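Long-range contacts in Lin1840 protein (Listeria innocua serovar 6a, PDB 4ZOD), which probably hydrolyses terminal, non-reducing beta-D-glucosyl residues with release of beta-D-glucose, as a beta-glucosidase of glycosyl hydrolase family 3: residues B[233-238]-B[266-271]; B[246-251]-B[290-295]; B[608-613]-B[627-632]. The protein carries 1 engineered substitution. All coordinates share one frame; numbering follows the deposited sequence.

Overall arrangement
Contacts 1 and 2 lie in the TIM-barrel-like part of the chain and interlock along the sequence. Contact 1 is buried: two adjacent parallel strands whose C-terminal ends bear on a bound glucose. Contact 2 lies farther out and is partly buried, joining the turn that leads into helix 250-260 to helix 286-296 through a water and a Met-aromatic contact. The two touch directly where Thr236 OG1 meets Thr247 OG1 at 2.7 Å, a probable hydrogen bond. Contact 3 stands apart, its centre about 44 Å from that of contact 1 and about 51 Å from that of contact 2. It is a surface antiparallel ladder with one largely apolar and one polar face.

Contact 1. Residues B[233-238]-B[266-271]; sequences LVMTAF and VLISDW. With BGC (beta-D-glucopyranose), chain L.
The carboxylate of Asp270 lies stacked on the Phe238 ring, the two planes only 17° apart, with OD2 over one face near its rim, 3.2 Å from CE2. CG of Asp270 is anti to the backbone N (chi1 -158°), which carries the carboxylate across the ring to the glucose. There OD2 accepts a 2.7 Å bond from sugar O2 and a second from a water that also takes the Phe238 N-H, while OD1 comes within 2.9 Å of C1, the anomeric carbon. OD1 also receives the N-H of Trp271, so both oxygens are held, which should restrain rotation of the carboxylate. This geometry, in a Ser-Asp-Trp sequence, is consistent with the nucleophile position of family 3 glycosidases. The edge of Phe238 meets Trp271 O in its plane, 3.2 Å from CE1. Met235 comes obliquely to Asp270, its SD 3.6 Å from Asp270 CG; the chain bends at its end (chi3 -58°), turning the methyl toward O4 of the sugar. Thr236 turns OG1 to accept Asp270 N at 3.2 Å, and the same oxygen bonds to Thr247. Behind this polar end, three backbone bonds join the parallel strands. Apolar side chains suit the buried layers there: Met235 CB rests on Ile268 CG2 at 3.7 Å, and Val234 CG1 on Leu267 CD1 at 3.9 Å. Strand 187-193 flanks strand 233-236 on its other edge, and Val234 and Leu267 pack against Leu257 of helix 250-260.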
loop_
_atom_site.group_PDB
_atom_site.type_symbol
_atom_site.label_atom_id
_atom_site.label_comp_id
_atom_site.label_asym_id
_atom_site.label_seq_id
_atom_site.Cartn_x
_atom_site.Cartn_y
_atom_site.Cartn_z
ATOM N N LEU B 233 30.325 -1.876 -6.828
ATOM C CA LEU B 233 29.359 -2.974 -7.021
ATOM C C LEU B 233 27.893 -2.552 -6.833
ATOM O O LEU B 233 27.560 -1.514 -6.251
ATOM C CB LEU B 233 29.622 -4.157 -6.091
ATOM C CG LEU B 233 30.948 -4.894 -6.190
ATOM C CD1 LEU B 233 32.047 -4.159 -5.428
ATOM C CD2 LEU B 233 30.760 -6.306 -5.649
ATOM N N VAL B 234 27.025 -3.417 -7.323
ATOM C CA VAL B 234 25.589 -3.319 -7.088
ATOM C C VAL B 234 25.058 -4.711 -6.749
ATOM O O VAL B 234 25.575 -5.676 -7.265
ATOM C CB VAL B 234 24.882 -2.723 -8.303
ATOM C CG1 VAL B 234 23.388 -2.667 -8.106
ATOM C CG2 VAL B 234 25.370 -1.303 -8.524
ATOM N N MET B 235 24.085 -4.791 -5.832
ATOM C CA MET B 235 23.440 -6.064 -5.463
ATOM C C MET B 235 21.965 -6.038 -5.894
ATOM O O MET B 235 21.311 -5.021 -5.758
ATOM C CB MET B 235 23.551 -6.293 -3.947
ATOM C CG MET B 235 22.791 -7.504 -3.374
ATOM S SD MET B 235 22.828 -7.575 -1.552
ATOM C CE MET B 235 24.598 -7.623 -1.225
ATOM N N THR B 236 21.467 -7.161 -6.430
ATOM C CA THR B 236 20.094 -7.272 -6.797
ATOM C C THR B 236 19.201 -7.294 -5.541
ATOM O O THR B 236 19.673 -7.576 -4.404
ATOM C CB THR B 236 19.816 -8.542 -7.638
ATOM O OG1 THR B 236 19.937 -9.716 -6.844
ATOM C CG2 THR B 236 20.752 -8.647 -8.874
ATOM N N ALA B 237 17.901 -7.048 -5.769
ATOM C CA ALA B 237 16.903 -7.127 -4.739
ATOM C C ALA B 237 16.158 -8.458 -4.758
ATOM O O ALA B 237 16.010 -9.083 -5.802
ATOM C CB ALA B 237 15.923 -6.000 -4.955
ATOM N N PHE B 238 15.615 -8.833 -3.610
ATOM C CA PHE B 238 14.728 -9.997 -3.471
ATOM C C PHE B 238 13.343 -9.934 -4.138
ATOM O O PHE B 238 12.765 -10.983 -4.505
ATOM C CB PHE B 238 14.506 -10.284 -1.991
ATOM C CG PHE B 238 15.698 -10.923 -1.282
ATOM C CD1 PHE B 238 16.278 -12.087 -1.774
ATOM C CD2 PHE B 238 16.134 -10.436 -0.058
ATOM C CE1 PHE B 238 17.331 -12.731 -1.112
ATOM C CE2 PHE B 238 17.161 -11.064 0.625
ATOM C CZ PHE B 238 17.782 -12.202 0.087
ATOM N N VAL B 266 30.633 -5.183 -10.976
ATOM C CA VAL B 266 30.096 -6.489 -10.621
ATOM C C VAL B 266 28.688 -6.310 -10.049
ATOM O O VAL B 266 28.478 -5.428 -9.206
ATOM C CB VAL B 266 30.976 -7.217 -9.580
ATOM C CG1 VAL B 266 30.331 -8.538 -9.174
ATOM C CG2 VAL B 266 32.383 -7.466 -10.139
ATOM N N LEU B 267 27.745 -7.095 -10.579
ATOM C CA LEU B 267 26.365 -7.182 -10.115
ATOM C C LEU B 267 26.243 -8.496 -9.379
ATOM O O LEU B 267 26.343 -9.559 -9.989
ATOM C CB LEU B 267 25.378 -7.200 -11.303
ATOM C CG LEU B 267 23.872 -7.282 -10.938
ATOM C CD1 LEU B 267 23.533 -6.133 -9.963
ATOM C CD2 LEU B 267 22.925 -7.255 -12.126
ATOM N N ILE B 268 26.058 -8.396 -8.064
ATOM C CA ILE B 268 25.982 -9.537 -7.178
ATOM C C ILE B 268 24.543 -9.841 -6.759
ATOM O O ILE B 268 23.766 -8.939 -6.488
ATOM C CB ILE B 268 26.913 -9.355 -5.928
ATOM C CG1 ILE B 268 27.003 -10.649 -5.101
ATOM C CG2 ILE B 268 26.528 -8.160 -5.062
ATOM C CD1 ILE B 268 28.008 -10.579 -3.965
ATOM N N SER B 269 24.181 -11.118 -6.779
ATOM C CA SER B 269 22.856 -11.500 -6.367
ATOM C C SER B 269 22.769 -11.268 -4.874
ATOM O O SER B 269 23.773 -11.308 -4.130
ATOM C CB SER B 269 22.552 -12.938 -6.683
ATOM O OG SER B 269 23.021 -13.816 -5.661
ATOM N N ASP B 270 21.566 -10.994 -4.413
ATOM C CA ASP B 270 21.379 -11.025 -2.985
ATOM C C ASP B 270 21.449 -12.522 -2.615
ATOM O O ASP B 270 21.537 -13.384 -3.467
ATOM C CB ASP B 270 20.049 -10.305 -2.547
ATOM C CG ASP B 270 20.067 -9.846 -1.069
ATOM O OD1 ASP B 270 20.905 -10.381 -0.298
ATOM O OD2 ASP B 270 19.285 -8.981 -0.660
ATOM N N TRP B 271 21.373 -12.807 -1.331
ATOM C CA TRP B 271 21.556 -14.150 -0.834
ATOM C C TRP B 271 20.561 -15.141 -1.383
ATOM O O TRP B 271 19.402 -15.146 -0.988
ATOM C CB TRP B 271 21.524 -14.159 0.704
ATOM C CG TRP B 271 21.785 -15.509 1.241
ATOM C CD1 TRP B 271 20.977 -16.599 1.124
ATOM C CD2 TRP B 271 22.930 -15.944 1.954
ATOM N NE1 TRP B 271 21.544 -17.673 1.703
ATOM C CE2 TRP B 271 22.740 -17.303 2.250
ATOM C CE3 TRP B 271 24.101 -15.329 2.357
ATOM C CZ2 TRP B 271 23.677 -18.073 2.947
ATOM C CZ3 TRP B 271 25.046 -16.094 3.074
ATOM C CH2 TRP B 271 24.818 -17.455 3.349
HETATM C C2 BGC L . 20.553 -9.231 2.741
HETATM C C3 BGC L . 21.683 -8.355 2.271
HETATM C C4 BGC L . 23.010 -8.842 2.902
HETATM C C5 BGC L . 23.205 -10.301 2.566
HETATM C C6 BGC L . 24.524 -11.021 2.934
HETATM C C1 BGC L . 20.914 -10.706 2.601
HETATM O O1 BGC L . 19.915 -11.431 3.264
HETATM O O2 BGC L . 19.366 -8.919 1.999
HETATM O O3 BGC L . 21.331 -6.972 2.494
HETATM O O4 BGC L . 24.062 -8.073 2.364
HETATM O O5 BGC L . 22.161 -10.965 3.244
HETATM O O6 BGC L . 24.801 -10.830 4.319
HETATM O O HOH W 1 17.254 -7.534 -1.533
#

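Contact 2. Residues B[246-251]-B[290-295]; sequences ATMNKW and AQFSME. With BGC (beta-D-glucopyranose), chain M.
One water joins Met248 O to Phe292 O, giving a hydrogen to each and standing 2.8 Å from Met248 O. It bridges two carbonyls that could not bond each other directly. Beside it the side chains of Met248 and Phe292 run alongside one another, pointing the same way. The first torsion of Met248 (chi1 58°) tucks CG between its own N and carbonyl carbon, and the bend at the thioether (chi3 -80°) folds the methyl back to the phenyl group, CE lying 3.6 Å from CD2. The sulfur sits at the ring edge, 5.2 Å from the Phe292 centroid and 74° off its normal, a Met-aromatic contact. A pliable, polarisable methionine suits this partly exposed place between the loop and helix 286-296, where it also touches Val277 and Thr282. Deeper in, Thr247 CG2 meets Ser293 OG at 3.9 Å, a small-on-small fit that lets the backbones come close. Toward solvent, the long Lys250 chain brings NZ within 3.6 Å of Glu295 O, too far to count as a bond; that carbonyl is taken by Arg254 NE. Asn249 turns away from helix 286-296 and N-caps helix 250-260 through OD1 to Leu252 N. Next to it a second bound glucose lies over the Trp251 face, its O2 3.3 Å from NE1, the sugar-on-tryptophan stacking familiar from carbohydrate-binding surfaces. The entry to one outer helix of the TIM barrel thus packs on the next, helix 286-296.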
loop_
_atom_site.group_PDB
_atom_site.type_symbol
_atom_site.label_atom_id
_atom_site.label_comp_id
_atom_site.label_asym_id
_atom_site.label_seq_id
_atom_site.Cartn_x
_atom_site.Cartn_y
_atom_site.Cartn_z
ATOM N N ALA B 246 13.777 -9.118 -9.408
ATOM C CA ALA B 246 14.815 -8.160 -9.832
ATOM C C ALA B 246 16.051 -8.896 -10.365
ATOM O O ALA B 246 16.650 -8.468 -11.350
ATOM C CB ALA B 246 15.207 -7.230 -8.682
ATOM N N THR B 247 16.375 -10.028 -9.729
ATOM C CA THR B 247 17.612 -10.741 -10.028
ATOM C C THR B 247 17.620 -11.285 -11.450
ATOM O O THR B 247 18.674 -11.296 -12.019
ATOM C CB THR B 247 17.855 -11.856 -9.048
ATOM O OG1 THR B 247 18.003 -11.299 -7.734
ATOM C CG2 THR B 247 19.136 -12.604 -9.370
ATOM N N MET B 248 16.467 -11.702 -12.025
ATOM C CA MET B 248 16.418 -12.137 -13.449
ATOM C C MET B 248 15.701 -11.124 -14.357
ATOM O O MET B 248 15.203 -11.476 -15.399
ATOM C CB MET B 248 15.850 -13.564 -13.580
ATOM C CG MET B 248 14.460 -13.768 -13.015
ATOM S SD MET B 248 13.536 -15.170 -13.667
ATOM C CE MET B 248 12.910 -14.586 -15.240
ATOM N N ASN B 249 15.703 -9.846 -13.965
ATOM C CA ASN B 249 14.928 -8.788 -14.674
ATOM C C ASN B 249 15.858 -8.102 -15.670
ATOM O O ASN B 249 16.602 -7.132 -15.353
ATOM C CB ASN B 249 14.280 -7.800 -13.677
ATOM C CG ASN B 249 13.291 -6.846 -14.334
ATOM O OD1 ASN B 249 13.542 -6.388 -15.428
ATOM N ND2 ASN B 249 12.185 -6.507 -13.642
ATOM N N LYS B 250 15.826 -8.629 -16.892
ATOM C CA LYS B 250 16.752 -8.212 -17.914
ATOM C C LYS B 250 16.599 -6.724 -18.192
ATOM O O LYS B 250 17.592 -5.999 -18.280
ATOM C CB LYS B 250 16.600 -9.091 -19.169
ATOM C CG LYS B 250 17.634 -8.769 -20.201
ATOM C CD LYS B 250 17.427 -9.554 -21.487
ATOM C CE LYS B 250 18.344 -9.026 -22.604
ATOM N NZ LYS B 250 19.616 -9.793 -22.640
ATOM N N TRP B 251 15.357 -6.242 -18.308
ATOM C CA TRP B 251 15.166 -4.811 -18.564
ATOM C C TRP B 251 15.828 -4.022 -17.450
ATOM O O TRP B 251 16.654 -3.126 -17.676
ATOM C CB TRP B 251 13.670 -4.471 -18.693
ATOM C CG TRP B 251 13.393 -2.997 -18.619
ATOM C CD1 TRP B 251 13.584 -2.033 -19.613
ATOM C CD2 TRP B 251 12.956 -2.309 -17.463
ATOM N NE1 TRP B 251 13.298 -0.790 -19.101
ATOM C CE2 TRP B 251 12.892 -0.937 -17.788
ATOM C CE3 TRP B 251 12.590 -2.731 -16.160
ATOM C CZ2 TRP B 251 12.443 0.025 -16.869
ATOM C CZ3 TRP B 251 12.162 -1.772 -15.235
ATOM C CH2 TRP B 251 12.102 -0.404 -15.596
ATOM N N ALA B 290 19.532 -20.079 -13.704
ATOM C CA ALA B 290 20.892 -19.722 -14.087
ATOM C C ALA B 290 20.911 -19.039 -15.429
ATOM O O ALA B 290 21.554 -18.011 -15.613
ATOM C CB ALA B 290 21.789 -20.970 -14.103
ATOM N N GLN B 291 20.173 -19.577 -16.368
ATOM C CA GLN B 291 20.115 -18.909 -17.689
ATOM C C GLN B 291 19.586 -17.462 -17.614
ATOM O O GLN B 291 20.247 -16.521 -18.114
ATOM C CB GLN B 291 19.249 -19.699 -18.648
ATOM C CG GLN B 291 19.319 -19.143 -20.048
ATOM C CD GLN B 291 18.285 -19.761 -20.935
ATOM O OE1 GLN B 291 18.038 -20.967 -20.865
ATOM N NE2 GLN B 291 17.655 -18.933 -21.789
ATOM N N PHE B 292 18.390 -17.300 -17.013
ATOM C CA PHE B 292 17.728 -15.983 -16.938
ATOM C C PHE B 292 18.564 -14.996 -16.118
ATOM O O PHE B 292 18.601 -13.794 -16.383
ATOM C CB PHE B 292 16.314 -16.140 -16.368
ATOM C CG PHE B 292 15.460 -17.100 -17.139
ATOM C CD1 PHE B 292 15.766 -17.438 -18.480
ATOM C CD2 PHE B 292 14.352 -17.670 -16.538
ATOM C CE1 PHE B 292 14.976 -18.342 -19.160
ATOM C CE2 PHE B 292 13.522 -18.520 -17.225
ATOM C CZ PHE B 292 13.839 -18.882 -18.526
ATOM N N SER B 293 19.267 -15.516 -15.121
ATOM C CA SER B 293 20.034 -14.625 -14.250
ATOM C C SER B 293 21.299 -14.139 -14.993
ATOM O O SER B 293 21.653 -12.978 -14.929
ATOM C CB SER B 293 20.364 -15.315 -12.911
ATOM O OG SER B 293 19.232 -15.361 -12.062
ATOM N N MET B 294 21.933 -15.041 -15.731
ATOM C CA MET B 294 23.097 -14.692 -16.566
ATOM C C MET B 294 22.671 -13.789 -17.736
ATOM O O MET B 294 23.324 -12.793 -18.062
ATOM C CB MET B 294 23.775 -15.971 -17.063
ATOM C CG MET B 294 25.004 -15.755 -17.936
ATOM S SD MET B 294 26.341 -14.875 -17.141
ATOM C CE MET B 294 27.037 -16.161 -16.095
ATOM N N GLU B 295 21.536 -14.070 -18.350
ATOM C CA GLU B 295 21.064 -13.123 -19.361
ATOM C C GLU B 295 20.872 -11.714 -18.776
ATOM O O GLU B 295 21.063 -10.743 -19.460
ATOM C CB GLU B 295 19.777 -13.643 -19.981
ATOM C CG GLU B 295 19.976 -14.814 -20.903
ATOM C CD GLU B 295 18.690 -15.437 -21.384
ATOM O OE1 GLU B 295 17.612 -15.130 -20.868
ATOM O OE2 GLU B 295 18.726 -16.261 -22.287
HETATM C C2 BGC M . 9.448 -2.429 -19.754
HETATM C C3 BGC M . 9.143 -2.328 -18.256
HETATM C C4 BGC M . 8.590 -3.635 -17.646
HETATM C C5 BGC M . 9.622 -4.690 -18.071
HETATM C C6 BGC M . 9.713 -6.107 -17.552
HETATM C C1 BGC M . 10.263 -3.723 -20.082
HETATM O O1 BGC M . 10.400 -4.170 -21.445
HETATM O O2 BGC M . 10.116 -1.168 -20.018
HETATM O O3 BGC M . 8.405 -1.110 -18.029
HETATM O O4 BGC M . 8.538 -3.425 -16.224
HETATM O O5 BGC M . 9.610 -4.832 -19.477
HETATM O O6 BGC M . 11.137 -6.228 -17.246
HETATM O O HOH W 2 16.803 -12.434 -17.532
#

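Contact 3. Residues B[608-613]-B[627-632]; sequences ELKTSS and EVTIKN
Strand 607-611, an outer strand of a small antiparallel sheet in the fibronectin type III-like beta sandwich, pairs here with strand 624-632. Glu608 with Lys631 and Lys610 with Thr629 are hydrogen-bonded pairs; Thr629 N to Lys610 O is 2.8 Å and nearly straight at 174°. Leu609 with Ile630 and Thr611 with Val628 alternate with them as non-hydrogen-bonded pairs. Leu609 and Ile630 lie side by side, CD1 of the leucine 4.0 Å from CG1 of the isoleucine, and Leu609 CD2 reaches Val628 CG1 at 4.2 Å. These apolar branches face Ile642 and Val705 of the other sheet. On the reverse face the aliphatic CG of Lys610 lies along CB of Thr629, 4.1 Å away, while Thr629 OG1 bonds to Thr675. As strand 607-611 ends, Ser612 doubles the link to Glu627: its N bonds to the backbone O at 2.8 Å, and its OG gives its hydrogen to the anti lone pair of OE2 at 2.9 Å. The short serine keeps its hydroxyl near the backbone, whereas Glu627 extends (chi1 -175°) to meet it. The ladder is thus two-sided, largely apolar inward, with Thr611 at its end, and polar outward, with charged side chains on its solvent face.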
loop_
_atom_site.group_PDB
_atom_site.type_symbol
_atom_site.label_atom_id
_atom_site.label_comp_id
_atom_site.label_asym_id
_atom_site.label_seq_id
_atom_site.Cartn_x
_atom_site.Cartn_y
_atom_site.Cartn_z
ATOM N N GLU B 608 16.530 31.978 13.888
ATOM C CA GLU B 608 15.743 32.908 13.104
ATOM C C GLU B 608 16.357 32.896 11.730
ATOM O O GLU B 608 17.588 32.946 11.607
ATOM C CB GLU B 608 15.896 34.265 13.691
ATOM C CG GLU B 608 14.912 35.268 13.166
ATOM C CD GLU B 608 14.724 36.442 14.127
ATOM O OE1 GLU B 608 14.723 36.217 15.358
ATOM O OE2 GLU B 608 14.548 37.580 13.646
ATOM N N LEU B 609 15.510 32.761 10.708
ATOM C CA LEU B 609 15.973 32.580 9.324
ATOM C C LEU B 609 15.345 33.668 8.515
ATOM O O LEU B 609 14.206 34.001 8.758
ATOM C CB LEU B 609 15.521 31.206 8.730
ATOM C CG LEU B 609 16.318 29.929 9.101
ATOM C CD1 LEU B 609 16.123 29.472 10.556
ATOM C CD2 LEU B 609 15.933 28.771 8.197
ATOM N N LYS B 610 16.085 34.209 7.554
ATOM C CA LYS B 610 15.504 35.098 6.547
ATOM C C LYS B 610 16.153 34.817 5.192
ATOM O O LYS B 610 17.369 34.656 5.065
ATOM C CB LYS B 610 15.613 36.574 6.944
ATOM C CG LYS B 610 17.019 37.120 7.081
ATOM C CD LYS B 610 17.034 38.643 6.902
ATOM C CE LYS B 610 18.386 39.229 7.331
ATOM N NZ LYS B 610 18.832 40.327 6.424
ATOM N N THR B 611 15.298 34.679 4.198
ATOM C CA THR B 611 15.713 34.322 2.874
ATOM C C THR B 611 15.895 35.609 2.108
ATOM O O THR B 611 14.945 36.383 2.041
ATOM C CB THR B 611 14.580 33.520 2.189
ATOM O OG1 THR B 611 14.350 32.338 2.930
ATOM C CG2 THR B 611 14.943 33.146 0.818
ATOM N N SER B 612 17.040 35.827 1.478
ATOM C CA SER B 612 17.160 37.037 0.593
ATOM C C SER B 612 16.142 37.040 -0.558
ATOM O O SER B 612 15.575 36.014 -0.893
ATOM C CB SER B 612 18.532 37.156 -0.007
ATOM O OG SER B 612 19.501 36.916 0.986
ATOM N N SER B 613 15.927 38.205 -1.158
ATOM C CA SER B 613 14.956 38.344 -2.251
ATOM C C SER B 613 15.274 37.405 -3.389
ATOM O O SER B 613 16.432 37.236 -3.789
ATOM C CB SER B 613 14.885 39.779 -2.784
ATOM O OG SER B 613 13.792 40.456 -2.192
ATOM N N GLU B 627 19.571 32.259 -0.999
ATOM C CA GLU B 627 20.509 32.741 0.025
ATOM C C GLU B 627 19.754 32.902 1.320
ATOM O O GLU B 627 18.711 33.589 1.383
ATOM C CB GLU B 627 21.143 34.091 -0.331
ATOM C CG GLU B 627 22.217 34.522 0.681
ATOM C CD GLU B 627 22.943 35.786 0.241
ATOM O OE1 GLU B 627 24.140 35.728 -0.100
ATOM O OE2 GLU B 627 22.273 36.816 0.196
ATOM N N VAL B 628 20.300 32.279 2.360
ATOM C CA VAL B 628 19.605 32.201 3.656
ATOM C C VAL B 628 20.489 32.736 4.761
ATOM O O VAL B 628 21.641 32.275 4.949
ATOM C CB VAL B 628 19.124 30.740 3.982
ATOM C CG1 VAL B 628 18.368 30.692 5.318
ATOM C CG2 VAL B 628 18.222 30.245 2.857
ATOM N N THR B 629 19.958 33.690 5.509
ATOM C CA THR B 629 20.726 34.167 6.657
ATOM C C THR B 629 20.053 33.580 7.879
ATOM O O THR B 629 18.857 33.694 8.040
ATOM C CB THR B 629 20.800 35.699 6.709
ATOM O OG1 THR B 629 21.464 36.159 5.534
ATOM C CG2 THR B 629 21.584 36.139 7.897
ATOM N N ILE B 630 20.846 32.896 8.682
ATOM C CA ILE B 630 20.400 32.246 9.892
ATOM C C ILE B 630 21.145 32.814 11.145
ATOM O O ILE B 630 22.350 32.945 11.138
ATOM C CB ILE B 630 20.571 30.711 9.815
ATOM C CG1 ILE B 630 20.072 30.059 11.091
ATOM C CG2 ILE B 630 22.023 30.292 9.630
ATOM C CD1 ILE B 630 20.112 28.524 11.057
ATOM N N LYS B 631 20.403 33.058 12.227
ATOM C CA LYS B 631 20.926 33.666 13.455
ATOM C C LYS B 631 20.476 32.800 14.625
ATOM O O LYS B 631 19.270 32.599 14.782
ATOM C CB LYS B 631 20.315 35.093 13.597
ATOM C CG LYS B 631 20.917 36.075 14.613
ATOM C CD LYS B 631 19.974 37.290 14.749
ATOM C CE LYS B 631 20.673 38.629 14.944
ATOM N NZ LYS B 631 21.621 38.660 16.083
ATOM N N ASN B 632 21.429 32.324 15.438
ATOM C CA ASN B 632 21.119 31.816 16.751
ATOM C C ASN B 632 20.868 32.925 17.762
ATOM O O ASN B 632 21.797 33.584 18.237
ATOM C CB ASN B 632 22.234 30.938 17.253
ATOM C CG ASN B 632 21.914 30.314 18.610
ATOM O OD1 ASN B 632 20.894 30.657 19.286
ATOM N ND2 ASN B 632 22.796 29.398 19.031
HETATM O O HOH W 3 17.437 34.496 -1.787
#